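Side-chain contacts in phenylalanine hydroxylase (PDB 2V27), which probably catalyses the tetrahydrobiopterin-dependent hydroxylation of L-phenylalanine to L-tyrosine with molecular oxygen at an iron site: residues B[65-70]-B[77-82]; B[92-95]-B[100-103]; B[166-171]-B[219-224]; B[177-182]-B[189-194]; B[205-210]-B[245-250]. One frame throughout, in Å; residues are numbered along the deposited sequence. Where two conformers were deposited one is given.

Contact 1. Residues B[65-70]-B[77-82]; sequences DEVSKV and WECYPV. With SO4 (sulfate ion), chain F.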
# COMPACT_ATOMS: atom_id res chain seq x y z
N ASP B 65 -4.43 35.40 -1.82
CA ASP B 65 -3.70 36.66 -1.55
C ASP B 65 -3.30 36.87 -0.11
O ASP B 65 -2.25 37.48 0.18
CB ASP B 65 -4.52 37.88 -2.00
CG ASP B 65 -4.50 38.05 -3.49
OD2 ASP B 65 -5.08 39.08 -3.95
N GLU B 66 -4.11 36.34 0.81
CA GLU B 66 -3.78 36.51 2.23
C GLU B 66 -2.58 35.67 2.65
O GLU B 66 -1.85 36.02 3.62
CB GLU B 66 -5.00 36.29 3.12
CG GLU B 66 -6.07 37.44 2.88
CD GLU B 66 -5.46 38.88 2.70
OE1 GLU B 66 -5.44 39.44 1.56
OE2 GLU B 66 -5.01 39.47 3.71
N VAL B 67 -2.35 34.59 1.90
CA VAL B 67 -1.16 33.79 2.15
C VAL B 67 0.03 34.36 1.36
O VAL B 67 1.12 34.55 1.91
CB VAL B 67 -1.43 32.32 1.82
CG1 VAL B 67 -0.20 31.54 2.11
CG2 VAL B 67 -2.63 31.80 2.62
N SER B 68 -0.21 34.66 0.07
CA SER B 68 0.83 35.24 -0.81
C SER B 68 1.44 36.50 -0.23
O SER B 68 2.66 36.67 -0.27
CB SER B 68 0.28 35.53 -2.22
OG SER B 68 -0.09 34.32 -2.89
N LYS B 69 0.60 37.37 0.34
CA LYS B 69 1.16 38.62 0.90
C LYS B 69 2.22 38.39 1.95
O LYS B 69 3.17 39.17 2.07
CB LYS B 69 0.08 39.57 1.42
CG LYS B 69 -0.46 39.26 2.82
CD LYS B 69 -1.62 40.21 3.11
CE LYS B 69 -1.89 40.32 4.60
NZ LYS B 69 -3.17 41.13 4.72
N VAL B 70 2.08 37.29 2.70
CA VAL B 70 3.06 36.97 3.76
C VAL B 70 4.26 36.22 3.19
O VAL B 70 5.41 36.46 3.56
CB VAL B 70 2.41 36.09 4.89
CG1 VAL B 70 3.45 35.71 5.95
CG2 VAL B 70 1.14 36.82 5.48
N TRP B 77 8.11 34.54 -2.21
CA TRP B 77 7.23 33.55 -2.83
C TRP B 77 5.79 34.03 -2.94
O TRP B 77 5.40 35.03 -2.30
CB TRP B 77 7.26 32.23 -2.03
CG TRP B 77 8.46 31.42 -2.49
CD1 TRP B 77 9.83 31.62 -2.19
CD2 TRP B 77 8.41 30.25 -3.34
NE1 TRP B 77 10.60 30.66 -2.85
CE2 TRP B 77 9.76 29.82 -3.54
CE3 TRP B 77 7.37 29.58 -4.01
CZ2 TRP B 77 10.07 28.70 -4.35
CZ3 TRP B 77 7.68 28.45 -4.82
CH2 TRP B 77 9.04 28.03 -4.97
N GLU B 78 4.97 33.34 -3.75
CA GLU B 78 3.51 33.56 -3.78
C GLU B 78 2.83 32.21 -4.04
O GLU B 78 3.51 31.25 -4.55
CB GLU B 78 3.11 34.51 -4.92
CG GLU B 78 3.54 34.02 -6.32
CD GLU B 78 3.43 35.11 -7.37
OE1 GLU B 78 2.44 35.06 -8.12
OE2 GLU B 78 4.37 35.94 -7.45
N CYS B 79 1.53 32.15 -3.72
CA CYS B 79 0.71 31.00 -4.08
C CYS B 79 0.19 31.28 -5.46
O CYS B 79 -0.20 32.43 -5.78
CB CYS B 79 -0.52 30.88 -3.17
SG CYS B 79 -0.11 30.52 -1.44
N TYR B 80 0.11 30.26 -6.28
CA TYR B 80 -0.27 30.44 -7.67
C TYR B 80 -1.41 29.50 -7.95
O TYR B 80 -1.24 28.28 -7.91
CB TYR B 80 0.95 30.11 -8.54
CG TYR B 80 0.78 30.27 -10.03
CD1 TYR B 80 1.25 31.43 -10.66
CD2 TYR B 80 0.20 29.27 -10.80
CE1 TYR B 80 1.15 31.57 -12.04
CE2 TYR B 80 0.07 29.43 -12.17
CZ TYR B 80 0.57 30.59 -12.77
OH TYR B 80 0.44 30.76 -14.12
N PRO B 81 -2.62 30.04 -8.17
CA PRO B 81 -3.80 29.18 -8.41
C PRO B 81 -3.74 28.39 -9.72
O PRO B 81 -3.36 28.93 -10.76
CB PRO B 81 -4.95 30.20 -8.44
CG PRO B 81 -4.28 31.43 -8.94
CD PRO B 81 -2.97 31.47 -8.20
N VAL B 82 -4.09 27.10 -9.62
CA VAL B 82 -4.17 26.21 -10.78
C VAL B 82 -5.55 25.54 -10.73
O VAL B 82 -5.91 24.98 -9.70
CB VAL B 82 -2.96 25.22 -10.89
CG1 VAL B 82 -1.66 25.99 -11.21
CG2 VAL B 82 -2.79 24.36 -9.62
S SO4 F . 2.68 33.69 -15.06
O1 SO4 F . 2.47 32.21 -15.17
O2 SO4 F . 1.46 34.30 -15.64
O3 SO4 F . 2.87 34.13 -13.68
O4 SO4 F . 3.90 34.02 -15.87
O HOH W 1 -2.09 34.66 -4.55
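Ser68 of helix 64-75 meets the backbone of strand 78-82 at Cys79. This is a helix packed on an edge of the small parallel sheet formed by strands 78-82 and 99-103. The short axes pass 6.6 Å apart and run roughly antiparallel.

The hydrogen bonds centre on one hydroxyl. Cys79 N donates to Ser68 OG at 2.8 Å, with an N-H...O angle of 156°. Ser68 OG stands beside its own backbone N (chi1 -65°), which turns it to the strand. A water is hydrogen-bonded to Ser68 OG at 2.6 Å and donates to Cys79 O. The hydroxyl therefore reaches both backbone groups of Cys79, one directly and one through water. It also has a weak bond with Leu64 O, one turn earlier in the helix.

The apolar part lies beside this bond. Cys79 points its CB toward the helix, and its SG touches Val67 CG1 at 3.7 Å. Ile124 and Cys128 of helix 120-131 also pack on Val67.

Charged and polar ends face elsewhere. Lys69 NZ forms a salt bridge with Glu66 OE2 at 2.7 Å, within the helix. Tyr80 leaves the far side of the strand and donates from OH to sulfate O1.

With an alanine at Ser68 the hydroxyl is gone, and Cys79 N would probably lose its acceptor and the water one of its partners.

A helix side chain thus takes up an N-H on the strand edge turned to the helix. Strand 99-103 pairs with Glu78, Tyr80 and Val82; the N-H of Cys79, between the first two, is taken by Ser68 instead.

Contact 2. Residues B[92-95]-B[100-103]; sequences FRLL and FPVA. With SO4 (sulfate ion), chain F.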
# COMPACT_ATOMS: atom_id res chain seq x y z
N PHE B 92 8.02 22.81 -12.69
CA PHE B 92 9.39 23.31 -12.54
C PHE B 92 9.49 24.83 -12.83
O PHE B 92 10.11 25.60 -12.10
CB PHE B 92 10.41 22.53 -13.39
CG PHE B 92 10.62 21.13 -12.91
CD1 PHE B 92 10.19 20.06 -13.67
CD2 PHE B 92 11.29 20.89 -11.73
CE1 PHE B 92 10.39 18.74 -13.22
CE2 PHE B 92 11.51 19.54 -11.27
CZ PHE B 92 11.04 18.51 -12.02
N ARG B 93 8.87 25.25 -13.93
CA ARG B 93 8.90 26.68 -14.29
C ARG B 93 8.31 27.53 -13.17
O ARG B 93 8.94 28.56 -12.74
CB ARG B 93 8.12 26.88 -15.59
CG ARG B 93 8.29 28.29 -16.20
CD ARG B 93 7.21 29.26 -15.71
NE ARG B 93 5.87 28.98 -16.23
CZ ARG B 93 4.84 29.80 -16.05
NH1 ARG B 93 5.05 30.94 -15.41
NH2 ARG B 93 3.63 29.52 -16.54
N LEU B 94 7.13 27.14 -12.67
CA LEU B 94 6.54 27.92 -11.55
C LEU B 94 7.44 27.98 -10.33
O LEU B 94 7.70 29.08 -9.81
CB LEU B 94 5.12 27.48 -11.22
CG LEU B 94 4.17 27.68 -12.42
CD1 LEU B 94 2.91 26.84 -12.12
CD2 LEU B 94 3.79 29.19 -12.59
N LEU B 95 7.93 26.84 -9.86
CA LEU B 95 8.84 26.90 -8.69
C LEU B 95 10.08 27.75 -8.96
O LEU B 95 10.56 28.46 -8.05
CB LEU B 95 9.27 25.52 -8.18
CG LEU B 95 8.38 24.90 -7.10
CD1 LEU B 95 6.98 24.60 -7.62
CD2 LEU B 95 9.12 23.63 -6.57
N PHE B 100 4.29 28.94 -6.08
CA PHE B 100 3.91 27.59 -5.61
C PHE B 100 2.49 27.24 -6.06
O PHE B 100 1.55 27.88 -5.64
CB PHE B 100 4.01 27.51 -4.08
CG PHE B 100 4.08 26.08 -3.57
CD1 PHE B 100 5.22 25.33 -3.78
CD2 PHE B 100 2.99 25.49 -2.95
CE1 PHE B 100 5.32 23.97 -3.35
CE2 PHE B 100 3.06 24.12 -2.52
CZ PHE B 100 4.23 23.38 -2.74
N PRO B 101 2.35 26.23 -6.92
CA PRO B 101 1.04 25.96 -7.48
C PRO B 101 0.06 25.41 -6.41
O PRO B 101 0.43 24.53 -5.62
CB PRO B 101 1.32 24.89 -8.56
CG PRO B 101 2.84 24.91 -8.80
CD PRO B 101 3.40 25.32 -7.45
N VAL B 102 -1.15 25.97 -6.32
CA VAL B 102 -2.16 25.52 -5.34
C VAL B 102 -3.44 25.22 -6.11
O VAL B 102 -3.98 26.13 -6.78
CB VAL B 102 -2.44 26.63 -4.26
CG1 VAL B 102 -3.60 26.24 -3.27
CG2 VAL B 102 -1.12 27.05 -3.45
N ALA B 103 -3.92 23.97 -6.03
CA ALA B 103 -5.15 23.61 -6.73
C ALA B 103 -6.32 24.26 -5.98
O ALA B 103 -6.38 24.27 -4.76
CB ALA B 103 -5.31 22.10 -6.73
S SO4 F . 2.68 33.69 -15.06
O1 SO4 F . 2.47 32.21 -15.17
O2 SO4 F . 1.46 34.30 -15.64
O3 SO4 F . 2.87 34.13 -13.68
O4 SO4 F . 3.90 34.02 -15.87
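Leu94 carries its CG beside the backbone N (chi1 -61°), and with CB already directed toward the strand this brings CD1 to Pro101. The contact belongs to a beta-alpha-beta crossover. Helix 88-96 connects strand 78-82 to its parallel neighbour 99-103, and here it packs on the second strand.

Leu94 CD1 lies 3.8 Å from Pro101 CG. Leu95 adds to this through CD1, which is 3.7 Å from Pro101 CD in the conformer given. Leu95 and Pro101 cross at about a right angle. The same leucine methyl, Leu95 CD1, lies near Phe100 CD1, at 4.3 Å. A second conformer of Leu95 makes these two approaches less certain. No hydrogen bond crosses between the segments. The Phe100 ring also meets that of the iron ligand His127.

Arg93 takes no part in the packing on the strand and reaches the sulfate. Its chain bends at chi2 and chi3, and Leu94 CD2 sits 3.5 Å above one face of its guanidinium, toward the rim. Glu90 and Glu97 form salt bridges with it. The sulfate, probably from the crystallisation liquor, sits at the edge of the group and is also bound by Tyr80 and Lys99.

Were Arg93 a leucine, Glu90 and Glu97 would probably lose this counter-charge and the sulfate some of its donors.

Two N-H groups share one sulfate oxygen: Arg93 NH1 donates to O1 at 2.9 Å, and Arg93 NH2 donates to the same O1 at 3.2 Å.

Contact 3. Residues B[166-171]-B[219-224]; sequences IEFGLL and IMQPIY. With FE (Fe (III) ion), chain E.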
# COMPACT_ATOMS: atom_id res chain seq x y z
N ILE B 166 10.61 17.60 0.47
CA ILE B 166 9.41 18.43 0.59
C ILE B 166 8.15 17.67 0.96
O ILE B 166 7.31 18.24 1.70
CB ILE B 166 9.27 19.24 -0.74
CG1 ILE B 166 10.44 20.29 -0.78
CG2 ILE B 166 7.86 19.94 -0.85
CD1 ILE B 166 10.58 20.99 -2.06
N GLU B 167 7.95 16.44 0.42
CA GLU B 167 6.72 15.73 0.76
C GLU B 167 6.83 14.92 2.08
O GLU B 167 5.93 15.02 2.94
CB GLU B 167 6.17 14.89 -0.41
CG GLU B 167 5.90 15.77 -1.62
CD GLU B 167 4.66 16.70 -1.41
OE1 GLU B 167 4.46 17.58 -2.27
OE2 GLU B 167 3.88 16.54 -0.43
N PHE B 168 7.88 14.11 2.24
CA PHE B 168 7.97 13.18 3.38
C PHE B 168 9.20 13.32 4.27
O PHE B 168 9.56 12.41 5.01
CB PHE B 168 7.79 11.71 2.87
CG PHE B 168 6.36 11.43 2.51
CD1 PHE B 168 5.87 11.75 1.26
CD2 PHE B 168 5.46 10.99 3.49
CE1 PHE B 168 4.51 11.62 0.96
CE2 PHE B 168 4.11 10.85 3.20
CZ PHE B 168 3.63 11.17 1.92
N GLY B 169 9.82 14.50 4.22
CA GLY B 169 11.01 14.74 5.04
C GLY B 169 10.77 14.75 6.54
O GLY B 169 9.76 15.28 7.01
N LEU B 170 11.71 14.15 7.25
CA LEU B 170 11.71 14.18 8.69
C LEU B 170 12.98 14.84 9.20
O LEU B 170 13.97 14.98 8.46
CB LEU B 170 11.65 12.75 9.27
CG LEU B 170 10.47 11.88 8.81
CD1 LEU B 170 10.53 10.52 9.55
CD2 LEU B 170 9.14 12.58 9.13
N LEU B 171 12.95 15.22 10.48
CA LEU B 171 14.18 15.69 11.17
C LEU B 171 14.51 14.78 12.35
O LEU B 171 13.61 14.39 13.11
CB LEU B 171 14.07 17.11 11.71
CG LEU B 171 13.55 18.23 10.80
CD1 LEU B 171 13.58 19.53 11.63
CD2 LEU B 171 14.45 18.34 9.61
N ILE B 219 1.17 3.78 -0.98
CA ILE B 219 1.45 2.84 0.13
C ILE B 219 2.00 3.57 1.38
O ILE B 219 2.44 4.73 1.29
CB ILE B 219 2.44 1.67 -0.23
CG1 ILE B 219 3.84 2.26 -0.52
CG2 ILE B 219 1.92 0.87 -1.41
CD1 ILE B 219 4.89 1.15 -0.72
N MET B 220 1.94 2.93 2.56
CA MET B 220 2.61 3.47 3.74
C MET B 220 4.12 3.34 3.44
O MET B 220 4.63 2.29 3.05
CB MET B 220 2.20 2.69 4.96
CG MET B 220 0.68 2.70 5.22
SD MET B 220 -0.06 4.36 5.22
CE MET B 220 0.71 5.06 6.71
N GLN B 221 4.82 4.46 3.57
CA GLN B 221 6.20 4.53 3.19
C GLN B 221 7.11 3.61 4.06
O GLN B 221 7.15 3.73 5.30
CB GLN B 221 6.67 6.00 3.26
CG GLN B 221 5.91 6.90 2.20
CD GLN B 221 6.07 6.32 0.83
OE1 GLN B 221 7.17 6.32 0.26
NE2 GLN B 221 4.96 5.88 0.27
N PRO B 222 7.85 2.70 3.41
CA PRO B 222 8.77 1.85 4.17
C PRO B 222 10.05 2.53 4.61
O PRO B 222 10.71 2.06 5.56
CB PRO B 222 9.07 0.68 3.20
CG PRO B 222 8.73 1.19 1.84
CD PRO B 222 7.77 2.35 1.97
N ILE B 223 10.35 3.70 4.02
CA ILE B 223 11.62 4.37 4.27
C ILE B 223 11.39 5.89 4.32
O ILE B 223 10.70 6.44 3.46
CB ILE B 223 12.62 4.13 3.11
CG1 ILE B 223 13.00 2.67 3.01
CG2 ILE B 223 13.87 4.98 3.31
CD1 ILE B 223 13.71 2.33 1.69
N TYR B 224 11.99 6.53 5.33
CA TYR B 224 12.05 8.01 5.43
C TYR B 224 13.50 8.43 5.51
O TYR B 224 14.36 7.65 6.04
CB TYR B 224 11.35 8.50 6.71
CG TYR B 224 9.85 8.32 6.68
CD1 TYR B 224 9.28 7.06 6.84
CD2 TYR B 224 8.98 9.40 6.39
CE1 TYR B 224 7.87 6.87 6.74
CE2 TYR B 224 7.58 9.23 6.35
CZ TYR B 224 7.06 7.95 6.52
OH TYR B 224 5.72 7.66 6.45
FE FE E . 2.69 18.27 -1.34
O HOH W 2 1.81 16.87 -2.88
O HOH W 3 2.22 19.61 -2.88
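Gln221 and Tyr224 both touch the ring of Phe168, the residue just after the iron ligand Glu167. The site is the facial triad of two histidines and one carboxylate of the aromatic amino acid hydroxylases, here His122, His127 and Glu167. Glu167 binds the iron through both oxygens, OE1 at 2.1 Å and OE2 at 2.3 Å, with the two histidines and two waters making up the rest of the coordination. After Glu167 the chain leaves helix 152-167, turns through Phe168 and Gly169, and enters strand 170-173.

Ile219 opens the second segment. Its O accepts a bond from Gln221 NE2 at 3.0 Å, with the donor above the carbonyl plane. Lys265 of the second subunit also bonds to that oxygen. Met220 follows and packs on Pro262 of the second subunit.

Gln221 comes next and points its CB toward Phe168. Its CG lies over one face of the phenyl ring, 4.3 Å from Phe168 CD2. The amide is held at both ends, since NE2 also bonds Arg216 O and OE1 accepts from Trp163 NE1.

Beyond Pro222 the chain enters strand 223-227, which runs parallel to strand 170-173. Tyr224 CG stands beside the backbone N (chi1 -70°), which puts the ring against Phe168 and Leu170. Its CE2 approaches the edge of the Phe168 ring, 4.0 Å from Phe168 CD2. Leu170 reaches the base of the same tyrosine, with CD1 3.6 Å from Tyr224 CB. The edge of the Tyr224 ring also meets a backbone oxygen near its plane: Phe168 O lies 3.4 Å from Tyr224 CD2.

Contact 4. Residues B[177-182]-B[189-194]; sequences LRIYGG and GETDYA
The flat group that Leu177 meets across this contact is a peptide carbonyl: Leu177 CD2 lies 3.4 Å from Ala194 O. This approach belongs to the Leu177 conformer given, and a second one was deposited. The same oxygen accepts a hydrogen bond from Arg202 NH2. The other flat group, the guanidinium of Arg178, takes no part across the contact. Its NH1 donates to Leu177 O at 3.1 Å. That oxygen lies in the guanidinium plane, while the donor stands well above the carbonyl plane. The Tyr193 ring packs on Tyr224 and Met220 instead.

The remaining touch is between branched side chains. Ile179 CD1 lies 3.9 Å from Thr191 CG2, and the two side chains cross at about a right angle. Thr191 CG2 stands opposite its backbone N (chi1 -73° for OG1), which turns the methyl to the isoleucine. Ala194 points its CB toward the strand without a close touch.

Strand 176-179, an outermost strand, within this chain, of the mixed sheet, is thus covered by helix 188-196. Val184, Leu185 and Met195 pack round Ile179. Nearby, Glu190 of the helix forms a salt bridge with Lys265 of the second subunit.

No hydrogen bond links the two segments. Thr191 OG1 is hydrogen-bonded to Val184 O and Ser187 O, and Ala194 O has Arg202. Strand and helix therefore meet by van der Waals contact alone: methyl on methyl at Ile179 and Thr191, methyl on carbonyl oxygen at Leu177 and Ala194.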
# COMPACT_ATOMS: atom_id res chain seq x y z
N LEU B 177 12.24 13.01 17.12
CA LEU B 177 11.87 13.04 15.70
C LEU B 177 10.85 14.15 15.43
O LEU B 177 9.86 14.28 16.19
CB LEU B 177 11.28 11.69 15.31
CG LEU B 177 11.22 11.28 13.85
CD1 LEU B 177 12.63 11.04 13.30
CD2 LEU B 177 10.35 10.01 13.71
N ARG B 178 11.08 14.90 14.34
CA ARG B 178 10.14 15.96 13.93
C ARG B 178 9.88 15.79 12.45
O ARG B 178 10.53 14.99 11.72
CB ARG B 178 10.67 17.36 14.28
CG ARG B 178 10.90 17.65 15.80
CD ARG B 178 9.58 17.69 16.56
NE ARG B 178 9.78 18.17 17.93
CZ ARG B 178 10.04 17.35 18.94
NH1 ARG B 178 10.11 16.03 18.69
NH2 ARG B 178 10.21 17.82 20.19
N ILE B 179 8.95 16.61 11.98
CA ILE B 179 8.44 16.55 10.60
C ILE B 179 8.60 17.85 9.83
O ILE B 179 8.24 18.91 10.36
CB ILE B 179 6.91 16.25 10.59
CG1 ILE B 179 6.61 14.98 11.41
CG2 ILE B 179 6.42 16.06 9.14
CD1 ILE B 179 5.17 14.96 11.92
N TYR B 180 9.13 17.77 8.61
CA TYR B 180 9.06 18.95 7.75
C TYR B 180 8.32 18.72 6.42
O TYR B 180 7.93 19.67 5.76
CB TYR B 180 10.43 19.66 7.53
CG TYR B 180 11.39 18.98 6.59
CD1 TYR B 180 11.45 19.38 5.24
CD2 TYR B 180 12.18 17.88 7.01
CE1 TYR B 180 12.31 18.74 4.36
CE2 TYR B 180 13.07 17.24 6.13
CZ TYR B 180 13.13 17.67 4.82
OH TYR B 180 13.94 17.05 3.86
N GLY B 181 8.12 17.44 6.07
CA GLY B 181 7.43 17.09 4.81
C GLY B 181 5.92 17.40 4.84
O GLY B 181 5.18 16.97 5.75
N GLY B 182 5.44 18.10 3.79
CA GLY B 182 4.03 18.56 3.77
C GLY B 182 2.98 17.45 3.64
O GLY B 182 1.85 17.57 4.16
N GLY B 189 -3.17 10.61 9.62
CA GLY B 189 -2.70 9.20 9.41
C GLY B 189 -1.20 9.15 9.08
O GLY B 189 -0.44 8.36 9.68
N GLU B 190 -0.75 10.06 8.23
CA GLU B 190 0.69 10.14 7.93
C GLU B 190 1.54 10.60 9.11
O GLU B 190 2.66 10.09 9.28
CB GLU B 190 0.95 11.08 6.75
CG GLU B 190 0.30 10.70 5.43
CD GLU B 190 0.83 9.39 4.80
OE1 GLU B 190 1.80 8.83 5.32
OE2 GLU B 190 0.18 8.96 3.80
N THR B 191 1.03 11.53 9.90
CA THR B 191 1.78 12.01 11.06
C THR B 191 1.98 10.88 12.10
O THR B 191 3.08 10.70 12.64
CB THR B 191 1.06 13.22 11.69
OG1 THR B 191 1.24 14.33 10.82
CG2 THR B 191 1.66 13.58 13.05
N ASP B 192 0.89 10.16 12.38
CA ASP B 192 0.98 9.12 13.41
C ASP B 192 1.98 8.05 12.94
O ASP B 192 2.84 7.63 13.70
CB ASP B 192 -0.39 8.47 13.60
CG ASP B 192 -0.40 7.38 14.69
OD1 ASP B 192 -1.13 6.41 14.49
OD2 ASP B 192 0.22 7.53 15.74
N TYR B 193 1.91 7.66 11.69
CA TYR B 193 2.73 6.55 11.19
C TYR B 193 4.20 6.99 11.17
O TYR B 193 5.09 6.28 11.65
CB TYR B 193 2.23 6.17 9.80
CG TYR B 193 3.07 5.15 9.07
CD1 TYR B 193 2.84 3.75 9.20
CD2 TYR B 193 4.04 5.59 8.17
CE1 TYR B 193 3.62 2.83 8.45
CE2 TYR B 193 4.82 4.69 7.44
CZ TYR B 193 4.60 3.31 7.58
OH TYR B 193 5.37 2.42 6.83
N ALA B 194 4.47 8.20 10.65
CA ALA B 194 5.84 8.72 10.57
C ALA B 194 6.47 8.86 11.95
O ALA B 194 7.67 8.58 12.09
CB ALA B 194 5.87 10.07 9.81

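Contact 5. Residues B[205-210]-B[245-250]; sequences FDILDV and MELVAQ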
# COMPACT_ATOMS: atom_id res chain seq x y z
N PHE B 205 19.69 11.45 6.07
CA PHE B 205 19.65 11.92 4.70
C PHE B 205 21.03 11.72 4.00
O PHE B 205 22.08 12.09 4.58
CB PHE B 205 19.27 13.40 4.64
CG PHE B 205 19.14 13.91 3.25
CD1 PHE B 205 17.92 13.83 2.51
CD2 PHE B 205 20.27 14.46 2.64
CE1 PHE B 205 17.84 14.30 1.17
CE2 PHE B 205 20.19 14.91 1.34
CZ PHE B 205 18.95 14.81 0.60
N ASP B 206 21.02 11.18 2.78
CA ASP B 206 22.20 11.14 1.94
C ASP B 206 21.64 11.20 0.53
O ASP B 206 20.77 10.40 0.12
CB ASP B 206 22.96 9.84 2.18
CG ASP B 206 24.14 9.67 1.22
OD1 ASP B 206 23.95 9.26 0.06
OD2 ASP B 206 25.25 9.99 1.63
N ILE B 207 22.13 12.17 -0.23
CA ILE B 207 21.48 12.46 -1.49
C ILE B 207 21.58 11.29 -2.46
O ILE B 207 20.65 11.02 -3.24
CB ILE B 207 22.02 13.80 -2.11
CG1 ILE B 207 21.19 14.15 -3.36
CG2 ILE B 207 23.53 13.75 -2.36
CD1 ILE B 207 21.02 15.70 -3.60
N LEU B 208 22.74 10.61 -2.49
CA LEU B 208 22.86 9.45 -3.38
C LEU B 208 21.89 8.32 -2.96
O LEU B 208 21.18 7.77 -3.83
CB LEU B 208 24.35 8.96 -3.45
CG LEU B 208 24.55 7.82 -4.42
CD1 LEU B 208 24.22 8.23 -5.87
CD2 LEU B 208 26.06 7.52 -4.30
N ASP B 209 21.81 8.01 -1.66
CA ASP B 209 20.83 7.01 -1.19
C ASP B 209 19.40 7.41 -1.66
O ASP B 209 18.64 6.57 -2.20
CB ASP B 209 20.82 6.88 0.34
CG ASP B 209 21.84 5.97 0.83
OD1 ASP B 209 22.13 4.96 0.15
OD2 ASP B 209 22.32 6.29 1.94
N VAL B 210 19.08 8.70 -1.48
CA VAL B 210 17.72 9.19 -1.80
C VAL B 210 17.46 9.02 -3.29
O VAL B 210 16.45 8.45 -3.67
CB VAL B 210 17.56 10.67 -1.40
CG1 VAL B 210 16.28 11.34 -2.08
CG2 VAL B 210 17.52 10.82 0.06
N MET B 245 22.96 16.76 -11.73
CA MET B 245 22.88 15.79 -12.82
C MET B 245 24.05 14.78 -12.77
O MET B 245 23.85 13.61 -13.09
CB MET B 245 22.76 16.46 -14.20
CG MET B 245 21.48 17.30 -14.37
SD MET B 245 20.00 16.51 -13.66
CE MET B 245 18.88 17.93 -13.76
N GLU B 246 25.20 15.23 -12.26
CA GLU B 246 26.31 14.28 -11.98
C GLU B 246 25.87 13.22 -10.94
O GLU B 246 26.15 12.04 -11.10
CB GLU B 246 27.56 14.99 -11.45
CG GLU B 246 28.40 15.63 -12.53
CD GLU B 246 29.64 16.30 -11.98
OE1 GLU B 246 29.94 16.16 -10.75
OE2 GLU B 246 30.31 16.97 -12.78
N LEU B 247 25.16 13.65 -9.90
CA LEU B 247 24.66 12.74 -8.86
C LEU B 247 23.63 11.75 -9.43
O LEU B 247 23.62 10.55 -9.10
CB LEU B 247 24.08 13.57 -7.71
CG LEU B 247 25.15 14.24 -6.84
CD1 LEU B 247 24.67 15.36 -5.87
CD2 LEU B 247 25.94 13.20 -6.01
N VAL B 248 22.77 12.24 -10.33
CA VAL B 248 21.80 11.39 -11.02
C VAL B 248 22.51 10.31 -11.86
O VAL B 248 22.18 9.13 -11.77
CB VAL B 248 20.80 12.21 -11.89
CG1 VAL B 248 19.99 11.32 -12.79
CG2 VAL B 248 19.89 13.06 -10.96
N ALA B 249 23.49 10.73 -12.66
CA ALA B 249 24.33 9.79 -13.40
C ALA B 249 25.06 8.77 -12.49
O ALA B 249 25.09 7.58 -12.83
CB ALA B 249 25.37 10.56 -14.26
N GLN B 250 25.54 9.21 -11.34
CA GLN B 250 26.18 8.26 -10.40
C GLN B 250 25.13 7.23 -9.89
O GLN B 250 25.39 6.04 -9.81
CB GLN B 250 26.76 9.02 -9.24
CG GLN B 250 27.51 8.12 -8.34
CD GLN B 250 28.03 8.83 -7.15
OE1 GLN B 250 27.73 10.02 -6.91
NE2 GLN B 250 28.89 8.16 -6.41
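An N-capped helix, 207-211, lies against the long helix 241-254 at the protein surface, with Ile207 and Leu208 facing Leu247 and Gln250. This is helix-to-helix packing away from the iron site. The nearest CA atoms are those of Leu208 and Leu247, 6.6 Å apart.

Asp206 is the N-cap. Its OD1 accepts from Asp209 N at 3.0 Å through the anti lone pair, with a nearly straight N-H...O angle of 168°. The bond takes up one of the N-H groups left over at the helix start. Asp209 has its own side-chain partner in His257.

Ile207 points its CB toward the long helix. Its CG2 touches Leu247 CD1 at 4.0 Å, and the two side chains cross at about a right angle. Ile236 of helix 233-237 also packs on Ile207.

Leu208 does the rest. With CG opposite the backbone N (chi1 -176°), the side chain extends so that both methyls come nearer the other helix. Leu208 CD1 lies 4.0 Å from Leu247 O. Ala251 and Leu254 of the long helix also touch Leu208.

Gln250 is exposed, and its chain is fully extended. It runs across Leu208 at about a right angle and partly covers it. Its amide meets the leucine by packing: Leu208 CD2 lies 3.7 Å from Gln250 CD and 3.6 Å from Gln250 NE2.

How the contacts relate
Contacts 1 to 4 are buried, and contact 5 lies at the surface. Contacts 1 and 2 share the parallel sheet of strands 78-82 and 99-103. Both touch the same sulfate, and Tyr80 O and Val102 N join them. Contacts 3 and 4 share the mixed sheet, and contact 4 is nested within the loop that contact 3 closes. Tyr193 OH bonds Gln221 O between them, and both reach the second subunit. Contact 1 is joined by a hydroxyl and a water. Contacts 2 and 4 are chiefly aliphatic. Contact 3 gathers two aromatic rings with leucine and glutamine, and adjoins the iron. Contact 5 sets isoleucine and leucine against leucine and an exposed glutamine amide.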